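Local coordinates for protein nitrite reductase (Hyphomicrobium denitrificans, PDB 2DV6) that probably reduces nitrite to nitric oxide with electrons from cytochrome c, using bound copper, at residues A[40-45]-A[77-82]; A[64-69]-A[420-425]; A[86-91]-A[96-101]; A[112-117]-A[122-127]. All coordinates share one frame; numbering follows the deposited sequence.

Contact 1: A[40-45]-A[77-82]. With CU (copper (II) ion), chain I.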
loop_
_atom_site.group_PDB
_atom_site.type_symbol
_atom_site.label_atom_id
_atom_site.label_comp_id
_atom_site.label_asym_id
_atom_site.label_seq_id
_atom_site.Cartn_x
_atom_site.Cartn_y
_atom_site.Cartn_z
ATOM N N MET A 40 -18.675 15.151 3.652
ATOM C CA MET A 40 -18.853 14.529 2.346
ATOM C C MET A 40 -19.054 15.640 1.343
ATOM O O MET A 40 -19.965 16.454 1.490
ATOM C CB MET A 40 -20.074 13.612 2.369
ATOM C CG MET A 40 -20.186 12.673 1.161
ATOM S SD MET A 40 -21.626 11.577 1.383
ATOM C CE MET A 40 -20.698 10.135 1.845
ATOM N N VAL A 41 -18.205 15.679 0.326
ATOM C CA VAL A 41 -18.093 16.843 -0.561
ATOM C C VAL A 41 -17.769 16.406 -1.984
ATOM O O VAL A 41 -17.570 15.214 -2.226
ATOM C CB VAL A 41 -16.980 17.802 -0.092
ATOM C CG1 VAL A 41 -17.266 18.303 1.345
ATOM C CG2 VAL A 41 -15.585 17.116 -0.194
ATOM N N TYR A 42 -17.747 17.361 -2.914
ATOM C CA TYR A 42 -17.146 17.146 -4.233
ATOM C C TYR A 42 -15.751 17.737 -4.191
ATOM O O TYR A 42 -15.525 18.737 -3.491
ATOM C CB TYR A 42 -17.896 17.915 -5.325
ATOM C CG TYR A 42 -19.339 17.526 -5.534
ATOM C CD1 TYR A 42 -20.358 18.265 -4.929
ATOM C CD2 TYR A 42 -19.688 16.426 -6.338
ATOM C CE1 TYR A 42 -21.722 17.936 -5.126
ATOM C CE2 TYR A 42 -21.069 16.076 -6.534
ATOM C CZ TYR A 42 -22.071 16.859 -5.926
ATOM O OH TYR A 42 -23.421 16.567 -6.109
ATOM N N ILE A 43 -14.836 17.172 -4.978
ATOM C CA ILE A 43 -13.481 17.714 -5.050
ATOM C C ILE A 43 -13.166 17.915 -6.508
ATOM O O ILE A 43 -13.430 17.013 -7.331
ATOM C CB ILE A 43 -12.470 16.771 -4.381
ATOM C CG1 ILE A 43 -12.921 16.527 -2.943
ATOM C CG2 ILE A 43 -11.049 17.366 -4.414
ATOM C CD1 ILE A 43 -12.512 15.215 -2.348
ATOM N N GLY A 44 -12.619 19.078 -6.842
ATOM C CA GLY A 44 -12.271 19.353 -8.236
ATOM C C GLY A 44 -11.066 18.534 -8.683
ATOM O O GLY A 44 -10.181 18.231 -7.878
ATOM N N VAL A 45 -11.049 18.165 -9.970
ATOM C CA VAL A 45 -9.922 17.482 -10.595
ATOM C C VAL A 45 -9.400 18.281 -11.786
ATOM O O VAL A 45 -10.109 18.407 -12.787
ATOM C CB VAL A 45 -10.334 16.079 -11.106
ATOM C CG1 VAL A 45 -9.110 15.340 -11.685
ATOM C CG2 VAL A 45 -10.999 15.276 -9.989
ATOM N N HIS A 77 -24.346 8.714 -5.477
ATOM C CA HIS A 77 -24.291 10.167 -5.744
ATOM C C HIS A 77 -24.884 10.594 -7.077
ATOM O O HIS A 77 -24.928 9.821 -8.011
ATOM C CB HIS A 77 -22.852 10.726 -5.729
ATOM C CG HIS A 77 -22.087 10.446 -4.471
ATOM N ND1 HIS A 77 -22.440 10.963 -3.246
ATOM C CD2 HIS A 77 -20.985 9.701 -4.253
ATOM C CE1 HIS A 77 -21.585 10.562 -2.329
ATOM N NE2 HIS A 77 -20.688 9.790 -2.918
ATOM N N ASP A 78 -25.278 11.860 -7.165
ATOM C CA ASP A 78 -25.407 12.523 -8.454
ATOM C C ASP A 78 -24.939 13.973 -8.317
ATOM O O ASP A 78 -24.358 14.339 -7.278
ATOM C CB ASP A 78 -26.826 12.394 -9.069
ATOM C CG ASP A 78 -27.935 13.031 -8.221
ATOM O OD1 ASP A 78 -29.140 12.788 -8.558
ATOM O OD2 ASP A 78 -27.642 13.792 -7.259
ATOM N N VAL A 79 -25.159 14.763 -9.374
ATOM C CA VAL A 79 -25.040 16.204 -9.349
ATOM C C VAL A 79 -26.304 16.739 -10.015
ATOM O O VAL A 79 -26.656 16.308 -11.113
ATOM C CB VAL A 79 -23.902 16.752 -10.240
ATOM C CG1 VAL A 79 -23.729 18.262 -9.990
ATOM C CG2 VAL A 79 -22.630 16.057 -10.002
ATOM N N VAL A 80 -26.961 17.687 -9.359
ATOM C CA VAL A 80 -28.123 18.350 -9.924
ATOM C C VAL A 80 -27.789 19.824 -10.030
ATOM O O VAL A 80 -27.247 20.398 -9.093
ATOM C CB VAL A 80 -29.395 18.111 -9.049
ATOM C CG1 VAL A 80 -30.631 18.882 -9.596
ATOM C CG2 VAL A 80 -29.687 16.632 -8.946
ATOM N N VAL A 81 -28.066 20.432 -11.185
ATOM C CA VAL A 81 -27.838 21.875 -11.302
ATOM C C VAL A 81 -29.152 22.606 -11.114
ATOM O O VAL A 81 -30.099 22.477 -11.913
ATOM C CB VAL A 81 -27.082 22.326 -12.565
ATOM C CG1 VAL A 81 -26.888 23.881 -12.537
ATOM C CG2 VAL A 81 -25.750 21.626 -12.636
ATOM N N ASP A 82 -29.163 23.378 -10.025
ATOM C CA ASP A 82 -30.386 23.906 -9.453
ATOM C C ASP A 82 -31.391 24.563 -10.425
ATOM O O ASP A 82 -32.586 24.194 -10.412
ATOM C CB ASP A 82 -30.106 24.840 -8.283
ATOM C CG ASP A 82 -31.371 25.181 -7.514
ATOM O OD1 ASP A 82 -32.340 24.368 -7.554
ATOM O OD2 ASP A 82 -31.398 26.265 -6.896
HETATM CU CU CU I . -24.136 12.184 -2.817
#
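At the type 1 copper site of the N-terminal cupredoxin domain, M40 and Y42 of strand 39-45 reach H77, D78 and V79. H77 ND1 binds the copper at 2.1 Å. C114 and H119 bind the same ion, and M124 completes the site. The other ring nitrogen of H77, NE2, is hydrogen-bonded to E73, which helps fix the ring's rotation. M40 meets this ring at its edge, with SD close to the ring plane and 3.8 Å from H77 CE1. M40 CG stands anti to the backbone N (chi1 -167°), and with a bend at chi3 this carries SD to the ring edge. M40 also packs on M40 of a second subunit. The Y42 ring has D78 O at its edge. Y42 OH donates to D78 O at 2.7 Å, within the carbonyl plane and on a lone pair. This bond holds the backbone directly after the histidine ligand. Beside it, Y42 CE2 touches V79 CG2 at 3.8 Å, a slanted approach of methyl to ring. The D78 carboxylate turns elsewhere, to S115 and R87. Every touching residue is buried. Two histidines, a cysteine and a methionine round one copper are the ligand set of a type 1 cupredoxin site.

Contact 2: A[64-69]-A[420-425]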
loop_
_atom_site.group_PDB
_atom_site.type_symbol
_atom_site.label_atom_id
_atom_site.label_comp_id
_atom_site.label_asym_id
_atom_site.label_seq_id
_atom_site.Cartn_x
_atom_site.Cartn_y
_atom_site.Cartn_z
ATOM N N THR A 64 -21.415 25.895 -23.508
ATOM C CA THR A 64 -21.867 24.551 -23.200
ATOM C C THR A 64 -20.958 24.037 -22.078
ATOM O O THR A 64 -19.735 24.040 -22.219
ATOM C CB THR A 64 -21.772 23.644 -24.417
ATOM O OG1 THR A 64 -22.652 24.139 -25.422
ATOM C CG2 THR A 64 -22.206 22.241 -24.053
ATOM N N VAL A 65 -21.567 23.646 -20.957
ATOM C CA VAL A 65 -20.816 23.306 -19.760
ATOM C C VAL A 65 -20.956 21.818 -19.626
ATOM O O VAL A 65 -22.081 21.298 -19.608
ATOM C CB VAL A 65 -21.408 24.012 -18.505
ATOM C CG1 VAL A 65 -20.758 23.509 -17.195
ATOM C CG2 VAL A 65 -21.283 25.582 -18.647
ATOM N N GLN A 66 -19.827 21.127 -19.534
ATOM C CA GLN A 66 -19.836 19.667 -19.355
ATOM C C GLN A 66 -19.305 19.377 -17.958
ATOM O O GLN A 66 -18.287 19.937 -17.542
ATOM C CB GLN A 66 -18.988 18.947 -20.424
ATOM C CG GLN A 66 -18.887 17.413 -20.227
ATOM C CD GLN A 66 -17.998 16.756 -21.252
ATOM O OE1 GLN A 66 -18.058 17.099 -22.419
ATOM N NE2 GLN A 66 -17.175 15.798 -20.828
ATOM N N VAL A 67 -20.017 18.527 -17.232
ATOM C CA VAL A 67 -19.578 18.123 -15.903
ATOM C C VAL A 67 -19.367 16.613 -15.861
ATOM O O VAL A 67 -20.240 15.867 -16.253
ATOM C CB VAL A 67 -20.587 18.575 -14.816
ATOM C CG1 VAL A 67 -20.164 18.067 -13.423
ATOM C CG2 VAL A 67 -20.668 20.139 -14.803
ATOM N N ASN A 68 -18.182 16.183 -15.402
ATOM C CA ASN A 68 -17.850 14.762 -15.295
ATOM C C ASN A 68 -17.844 14.390 -13.809
ATOM O O ASN A 68 -17.017 14.867 -13.053
ATOM C CB ASN A 68 -16.452 14.467 -15.832
ATOM C CG ASN A 68 -16.247 14.888 -17.270
ATOM O OD1 ASN A 68 -17.166 14.835 -18.120
ATOM N ND2 ASN A 68 -14.995 15.256 -17.575
ATOM N N LEU A 69 -18.725 13.505 -13.396
ATOM C CA LEU A 69 -18.795 13.141 -12.001
ATOM C C LEU A 69 -18.205 11.749 -11.861
ATOM O O LEU A 69 -18.662 10.821 -12.540
ATOM C CB LEU A 69 -20.266 13.112 -11.576
ATOM C CG LEU A 69 -20.732 13.073 -10.113
ATOM C CD1 LEU A 69 -21.727 11.938 -9.824
ATOM C CD2 LEU A 69 -19.679 13.290 -9.017
ATOM N N ARG A 420 -10.758 11.432 -27.791
ATOM C CA ARG A 420 -9.657 12.387 -28.000
ATOM C C ARG A 420 -10.111 13.868 -27.994
ATOM O O ARG A 420 -9.288 14.738 -27.750
ATOM C CB ARG A 420 -8.847 11.991 -29.244
ATOM C CG ARG A 420 -8.235 10.587 -29.058
ATOM C CD ARG A 420 -7.580 9.990 -30.310
ATOM N NE ARG A 420 -7.445 8.549 -30.102
ATOM C CZ ARG A 420 -7.019 7.664 -31.002
ATOM N NH1 ARG A 420 -6.613 8.027 -32.220
ATOM N NH2 ARG A 420 -7.009 6.392 -30.659
ATOM N N LEU A 421 -11.402 14.144 -28.238
ATOM C CA LEU A 421 -11.987 15.504 -28.084
ATOM C C LEU A 421 -11.620 16.072 -26.715
ATOM O O LEU A 421 -11.221 17.247 -26.576
ATOM C CB LEU A 421 -13.508 15.452 -28.171
ATOM C CG LEU A 421 -14.221 15.245 -29.492
ATOM C CD1 LEU A 421 -15.771 15.280 -29.296
ATOM C CD2 LEU A 421 -13.770 16.324 -30.499
ATOM N N GLU A 422 -11.646 15.206 -25.711
ATOM C CA GLU A 422 -11.420 15.644 -24.339
ATOM C C GLU A 422 -9.937 15.677 -23.990
ATOM O O GLU A 422 -9.584 16.190 -22.946
ATOM C CB GLU A 422 -12.298 14.818 -23.353
ATOM C CG GLU A 422 -13.745 14.530 -23.988
ATOM C CD GLU A 422 -14.887 14.243 -22.964
ATOM O OE1 GLU A 422 -14.650 14.367 -21.701
ATOM O OE2 GLU A 422 -16.012 13.898 -23.458
ATOM N N HIS A 423 -9.061 15.193 -24.876
ATOM C CA HIS A 423 -7.609 15.289 -24.674
ATOM C C HIS A 423 -7.000 16.394 -25.542
ATOM O O HIS A 423 -5.775 16.435 -25.748
ATOM C CB HIS A 423 -6.913 13.968 -25.020
ATOM C CG HIS A 423 -7.115 12.902 -23.998
ATOM N ND1 HIS A 423 -6.306 12.769 -22.893
ATOM C CD2 HIS A 423 -8.061 11.943 -23.890
ATOM C CE1 HIS A 423 -6.736 11.771 -22.145
ATOM N NE2 HIS A 423 -7.801 11.252 -22.727
ATOM N N GLY A 424 -7.861 17.260 -26.066
ATOM C CA GLY A 424 -7.427 18.479 -26.744
ATOM C C GLY A 424 -7.590 18.469 -28.229
ATOM O O GLY A 424 -7.205 19.454 -28.903
ATOM N N LEU A 425 -8.188 17.405 -28.761
ATOM C CA LEU A 425 -8.218 17.213 -30.220
ATOM C C LEU A 425 -9.502 17.666 -30.934
ATOM O O LEU A 425 -10.434 16.857 -31.134
ATOM C CB LEU A 425 -8.035 15.751 -30.579
ATOM C CG LEU A 425 -6.973 15.355 -31.602
ATOM C CD1 LEU A 425 -7.336 14.088 -32.369
ATOM C CD2 LEU A 425 -6.359 16.449 -32.448
HETATM O O HOH W 1 -16.702 16.482 -24.303
#
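Q66 of strand 64-70 reaches across to E422, in the loop between strands 409-415 and 427-431. Its CB already points to that loop. CG stands anti to the backbone N (chi1 176°), and the chain runs on extended to CD, beside V28 of the neighbouring strand. At the tip NE2 carries the bonds to protein; OE1 faces a water. Q66 NE2 donates to N68 OD1 at 2.9 Å in a nearly straight bond, which uses a lone pair and lies in the amide plane of Q66. The N-H turned to E422 is shared. E422 OE1 takes the nearer bond, 3.0 Å from Q66 NE2, with the donor 42° out of the carboxylate plane. E422 OE2 takes a weak one, 3.4 Å from Q66 NE2. The amide and carboxylate planes are 63° apart. The water also lies near E422 OE2, but it is too close to Q66 OE1 for the bridge to be trusted. E422 OE2 has a further partner in S264 of a third subunit. N68 is held by T99 and T30. The pair therefore joins the four-stranded sheet of the N-terminal domain, where strand 64-70 runs between 27-36 and 97-103, to a loop of the C-terminal cupredoxin domain.

Contact 3: A[86-91]-A[96-101]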
loop_
_atom_site.group_PDB
_atom_site.type_symbol
_atom_site.label_atom_id
_atom_site.label_comp_id
_atom_site.label_asym_id
_atom_site.label_seq_id
_atom_site.Cartn_x
_atom_site.Cartn_y
_atom_site.Cartn_z
ATOM N N ALA A 86 -30.445 20.318 -15.190
ATOM C CA ALA A 86 -29.482 19.439 -15.796
ATOM C C ALA A 86 -28.959 18.613 -14.620
ATOM O O ALA A 86 -28.789 19.124 -13.493
ATOM C CB ALA A 86 -28.375 20.253 -16.417
ATOM N N ARG A 87 -28.723 17.335 -14.868
ATOM C CA ARG A 87 -28.194 16.469 -13.827
ATOM C C ARG A 87 -27.465 15.281 -14.437
ATOM O O ARG A 87 -27.678 14.931 -15.595
ATOM C CB ARG A 87 -29.313 15.992 -12.900
ATOM C CG ARG A 87 -30.389 15.071 -13.568
ATOM C CD ARG A 87 -30.984 14.159 -12.487
ATOM N NE ARG A 87 -31.995 14.855 -11.748
ATOM C CZ ARG A 87 -32.315 14.712 -10.457
ATOM N NH1 ARG A 87 -31.695 13.892 -9.607
ATOM N NH2 ARG A 87 -33.295 15.459 -10.015
ATOM N N SER A 88 -26.600 14.684 -13.633
ATOM C CA SER A 88 -25.929 13.447 -13.983
ATOM C C SER A 88 -26.866 12.303 -13.650
ATOM O O SER A 88 -27.868 12.468 -12.926
ATOM C CB SER A 88 -24.650 13.297 -13.171
ATOM O OG SER A 88 -24.957 12.937 -11.828
ATOM N N ALA A 89 -26.531 11.134 -14.174
ATOM C CA ALA A 89 -27.121 9.922 -13.707
ATOM C C ALA A 89 -26.559 9.664 -12.286
ATOM O O ALA A 89 -25.515 10.223 -11.890
ATOM C CB ALA A 89 -26.772 8.765 -14.673
ATOM N N ILE A 90 -27.262 8.834 -11.532
ATOM C CA ILE A 90 -26.761 8.336 -10.262
ATOM C C ILE A 90 -25.635 7.331 -10.483
ATOM O O ILE A 90 -25.668 6.440 -11.344
ATOM C CB ILE A 90 -27.895 7.715 -9.372
ATOM C CG1 ILE A 90 -28.872 8.825 -8.950
ATOM C CG2 ILE A 90 -27.312 7.068 -8.106
ATOM C CD1 ILE A 90 -30.257 8.328 -8.406
ATOM N N VAL A 91 -24.656 7.473 -9.613
ATOM C CA VAL A 91 -23.423 6.762 -9.683
ATOM C C VAL A 91 -23.274 6.005 -8.357
ATOM O O VAL A 91 -23.323 6.581 -7.291
ATOM C CB VAL A 91 -22.417 7.897 -10.020
ATOM C CG1 VAL A 91 -21.623 8.498 -8.851
ATOM C CG2 VAL A 91 -21.777 7.712 -11.326
ATOM N N ALA A 96 -17.546 4.552 -10.525
ATOM C CA ALA A 96 -18.778 4.759 -11.345
ATOM C C ALA A 96 -18.876 6.236 -11.740
ATOM O O ALA A 96 -18.568 7.142 -10.933
ATOM C CB ALA A 96 -20.038 4.318 -10.586
ATOM N N SER A 97 -19.228 6.493 -12.995
ATOM C CA SER A 97 -19.093 7.845 -13.497
ATOM C C SER A 97 -20.312 8.227 -14.306
ATOM O O SER A 97 -20.970 7.366 -14.876
ATOM C CB SER A 97 -17.858 7.970 -14.392
ATOM O OG SER A 97 -16.691 7.539 -13.731
ATOM N N SER A 98 -20.610 9.523 -14.336
ATOM C CA SER A 98 -21.640 10.008 -15.199
ATOM C C SER A 98 -21.204 11.367 -15.651
ATOM O O SER A 98 -20.700 12.205 -14.876
ATOM C CB SER A 98 -22.997 10.149 -14.497
ATOM O OG SER A 98 -23.917 10.784 -15.403
ATOM N N THR A 99 -21.498 11.613 -16.895
ATOM C CA THR A 99 -21.060 12.791 -17.593
ATOM C C THR A 99 -22.371 13.500 -18.117
ATOM O O THR A 99 -23.345 12.817 -18.519
ATOM C CB THR A 99 -20.147 12.160 -18.662
ATOM O OG1 THR A 99 -18.756 12.552 -18.517
ATOM C CG2 THR A 99 -20.716 12.191 -19.973
ATOM N N PHE A 100 -22.437 14.837 -18.075
ATOM C CA PHE A 100 -23.621 15.562 -18.602
ATOM C C PHE A 100 -23.229 16.981 -18.948
ATOM O O PHE A 100 -22.137 17.414 -18.600
ATOM C CB PHE A 100 -24.819 15.548 -17.615
ATOM C CG PHE A 100 -24.652 16.466 -16.400
ATOM C CD1 PHE A 100 -23.787 16.133 -15.363
ATOM C CD2 PHE A 100 -25.394 17.653 -16.288
ATOM C CE1 PHE A 100 -23.648 16.980 -14.224
ATOM C CE2 PHE A 100 -25.257 18.479 -15.200
ATOM C CZ PHE A 100 -24.360 18.143 -14.151
ATOM N N SER A 101 -24.121 17.698 -19.622
ATOM C CA SER A 101 -23.850 19.043 -20.094
ATOM C C SER A 101 -25.110 19.883 -20.077
ATOM O O SER A 101 -26.239 19.355 -19.997
ATOM C CB SER A 101 -23.273 19.014 -21.504
ATOM O OG SER A 101 -24.191 18.408 -22.409
#
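F100 lies under the backbone of R87 and S88, and this forms one tight end of the contact. The two segments run nearly antiparallel. One face of the F100 ring carries R87 C and S88 N, each about 3.6 Å above the plane and offset toward the rim. CG sits between the backbone N and the carbonyl carbon (chi1 74°), which turns the ring under the neighbouring chain. A86 CB adds an apolar touch to F100 CE2 at 3.8 Å. The other tight end is V91. Its CG2 presses on the backbone at A96 C and S97 N, both at 3.3 Å, and its chi1 of 98° is far from a staggered value. Between them, S98 OG accepts the N-H of A89 N at 2.9 Å and lies 3.4 Å from S88 CB.

The outer side is looser. I90 is exposed and points away. R87 is partly exposed, and its guanidinium turns to D78. A89 is also partly exposed, though its CB still lies 3.6 Å from S98 OG. S88 OG donates to A89 O at 2.8 Å and accepts from V79 N. The hydrogen bond of A89 to S98 is the only one between the two segments. No backbone-to-backbone hydrogen bond joins them. The contact rests on side chains packed against peptide groups, two small apolar touches and one serine hydroxyl.

Contact 4: A[112-117]-A[122-127]. With CU (copper (II) ion), chain I.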
loop_
_atom_site.group_PDB
_atom_site.type_symbol
_atom_site.label_atom_id
_atom_site.label_comp_id
_atom_site.label_asym_id
_atom_site.label_seq_id
_atom_site.Cartn_x
_atom_site.Cartn_y
_atom_site.Cartn_z
ATOM N N TYR A 112 -25.018 23.670 -7.400
ATOM C CA TYR A 112 -25.062 22.278 -7.839
ATOM C C TYR A 112 -25.020 21.464 -6.561
ATOM O O TYR A 112 -24.420 21.893 -5.594
ATOM C CB TYR A 112 -23.924 21.930 -8.808
ATOM C CG TYR A 112 -22.490 21.996 -8.266
ATOM C CD1 TYR A 112 -21.697 23.125 -8.472
ATOM C CD2 TYR A 112 -21.923 20.905 -7.580
ATOM C CE1 TYR A 112 -20.351 23.186 -8.008
ATOM C CE2 TYR A 112 -20.587 20.954 -7.078
ATOM C CZ TYR A 112 -19.803 22.089 -7.328
ATOM O OH TYR A 112 -18.506 22.126 -6.860
ATOM N N TYR A 113 -25.680 20.308 -6.523
ATOM C CA TYR A 113 -25.753 19.574 -5.249
ATOM C C TYR A 113 -26.079 18.106 -5.526
ATOM O O TYR A 113 -26.510 17.750 -6.635
ATOM C CB TYR A 113 -26.813 20.197 -4.317
ATOM C CG TYR A 113 -28.210 20.121 -4.915
ATOM C CD1 TYR A 113 -29.030 19.003 -4.698
ATOM C CD2 TYR A 113 -28.696 21.146 -5.721
ATOM C CE1 TYR A 113 -30.305 18.911 -5.290
ATOM C CE2 TYR A 113 -29.978 21.069 -6.301
ATOM C CZ TYR A 113 -30.752 19.954 -6.091
ATOM O OH TYR A 113 -31.988 19.889 -6.658
ATOM N N CYS A 114 -25.877 17.263 -4.512
ATOM C CA CYS A 114 -26.226 15.859 -4.616
ATOM C C CYS A 114 -27.631 15.652 -4.061
ATOM O O CYS A 114 -27.945 16.168 -2.985
ATOM C CB CYS A 114 -25.216 14.977 -3.874
ATOM S SG CYS A 114 -25.660 13.257 -3.999
ATOM N N SER A 115 -28.454 14.891 -4.793
ATOM C CA SER A 115 -29.875 14.760 -4.471
ATOM C C SER A 115 -30.140 13.512 -3.653
ATOM O O SER A 115 -31.266 13.269 -3.274
ATOM C CB SER A 115 -30.711 14.682 -5.752
ATOM O OG SER A 115 -30.500 13.426 -6.385
ATOM N N ILE A 116 -29.119 12.693 -3.424
ATOM C CA ILE A 116 -29.252 11.537 -2.537
ATOM C C ILE A 116 -29.591 12.000 -1.101
ATOM O O ILE A 116 -29.031 13.011 -0.592
ATOM C CB ILE A 116 -27.985 10.637 -2.633
ATOM C CG1 ILE A 116 -27.725 10.225 -4.097
ATOM C CG2 ILE A 116 -28.057 9.434 -1.692
ATOM C CD1 ILE A 116 -28.978 9.652 -4.853
ATOM N N ALA A 117 -30.535 11.298 -0.458
ATOM C CA ALA A 117 -31.027 11.721 0.855
ATOM C C ALA A 117 -29.867 11.997 1.840
ATOM O O ALA A 117 -29.031 11.106 2.106
ATOM C CB ALA A 117 -32.011 10.663 1.454
ATOM N N ALA A 122 -25.067 16.921 4.327
ATOM C CA ALA A 122 -23.757 16.394 4.700
ATOM C C ALA A 122 -22.587 17.209 4.104
ATOM O O ALA A 122 -21.479 17.101 4.583
ATOM C CB ALA A 122 -23.662 14.931 4.281
ATOM N N GLY A 123 -22.838 18.019 3.067
ATOM C CA GLY A 123 -21.827 18.922 2.524
ATOM C C GLY A 123 -21.751 18.969 1.004
ATOM O O GLY A 123 -20.995 19.750 0.454
ATOM N N MET A 124 -22.517 18.141 0.301
ATOM C CA MET A 124 -22.377 18.036 -1.151
ATOM C C MET A 124 -23.129 19.144 -1.920
ATOM O O MET A 124 -24.230 18.936 -2.434
ATOM C CB MET A 124 -22.778 16.615 -1.597
ATOM C CG MET A 124 -21.884 15.508 -1.004
ATOM S SD MET A 124 -22.087 13.973 -1.876
ATOM C CE MET A 124 -21.013 14.354 -3.286
ATOM N N GLU A 125 -22.515 20.311 -2.001
ATOM C CA GLU A 125 -23.099 21.431 -2.685
ATOM C C GLU A 125 -22.014 22.430 -3.019
ATOM O O GLU A 125 -21.147 22.707 -2.166
ATOM C CB GLU A 125 -24.113 22.114 -1.733
ATOM C CG GLU A 125 -24.616 23.478 -2.241
ATOM C CD GLU A 125 -25.830 24.008 -1.475
ATOM O OE1 GLU A 125 -25.966 23.722 -0.279
ATOM O OE2 GLU A 125 -26.649 24.713 -2.092
ATOM N N GLY A 126 -22.085 23.013 -4.211
ATOM C CA GLY A 126 -21.236 24.163 -4.554
ATOM C C GLY A 126 -21.938 25.123 -5.529
ATOM O O GLY A 126 -23.130 25.014 -5.745
ATOM N N ASN A 127 -21.207 26.064 -6.104
ATOM C CA ASN A 127 -21.794 27.009 -7.072
ATOM C C ASN A 127 -21.221 26.978 -8.467
ATOM O O ASN A 127 -20.024 26.726 -8.675
ATOM C CB ASN A 127 -21.663 28.447 -6.576
ATOM C CG ASN A 127 -22.286 28.636 -5.220
ATOM O OD1 ASN A 127 -23.384 28.145 -4.966
ATOM N ND2 ASN A 127 -21.591 29.338 -4.330
HETATM CU CU CU I . -24.136 12.184 -2.817
#
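Y112 and G126 pair in the antiparallel strands that flank the copper-ligand loop of the cupredoxin fold. They form a hydrogen-bonded pair: Y112 N donates to G126 O at 2.8 Å, and G126 N to Y112 O at 2.9 Å. The Y112 ring folds back over its partner. With chi1 at 65°, it lies flat on the glycine, where G126 CA is 3.9 Å from the Y112 ring centroid and 19° off the normal, a CH-pi contact. G126 has no side chain to block the ring. Y112 OH goes on to the carbonyl of P55, and the ring meets Y42 edge-to-face.

The next pair, Y113 and E125, is non-hydrogen-bonded, and both side chains leave on the face opposite the Y112 ring. Y113 CB comes within 4.2 Å of E125 CB, but its ring then leads away. R120 serves both residues, with a cation-pi contact to Y113 and a salt bridge to E125.

Beyond the strands, C114 and M124 turn to each other and to the copper. C114 CB and M124 CB are 3.7 Å apart. C114 N donates to M124 O, which ties the two ligand backbones together. C114 SG binds the copper at 2.2 Å, while M124 SD stands further off at 2.9 Å, as the long ligand of a type 1 site. C114 SG also accepts the N-H of I116 N at 3.6 Å.

In the fold
Contacts 1, 3 and 4 lie in the N-terminal cupredoxin domain. Contacts 1 and 4 have centres about 6 Å apart and share one copper. Centre to centre, contact 3 is about 10 Å from contact 1, and contact 2 is about 17 Å from contact 1 and about 22 Å from contact 4. Strands 108-113, 80-81 and 86-87 are neighbours in one sheet and link contacts 1, 3 and 4, which follow in series. Strand 64-70 of contact 2 pairs with strand 97-103 of contact 3 in the second sheet. The loop closed by contact 2 holds contacts 3 and 4, while contact 1 alternates with it. Strands 64-70 and 97-103 meet the third subunit, while contacts 1 and 4 touch the second.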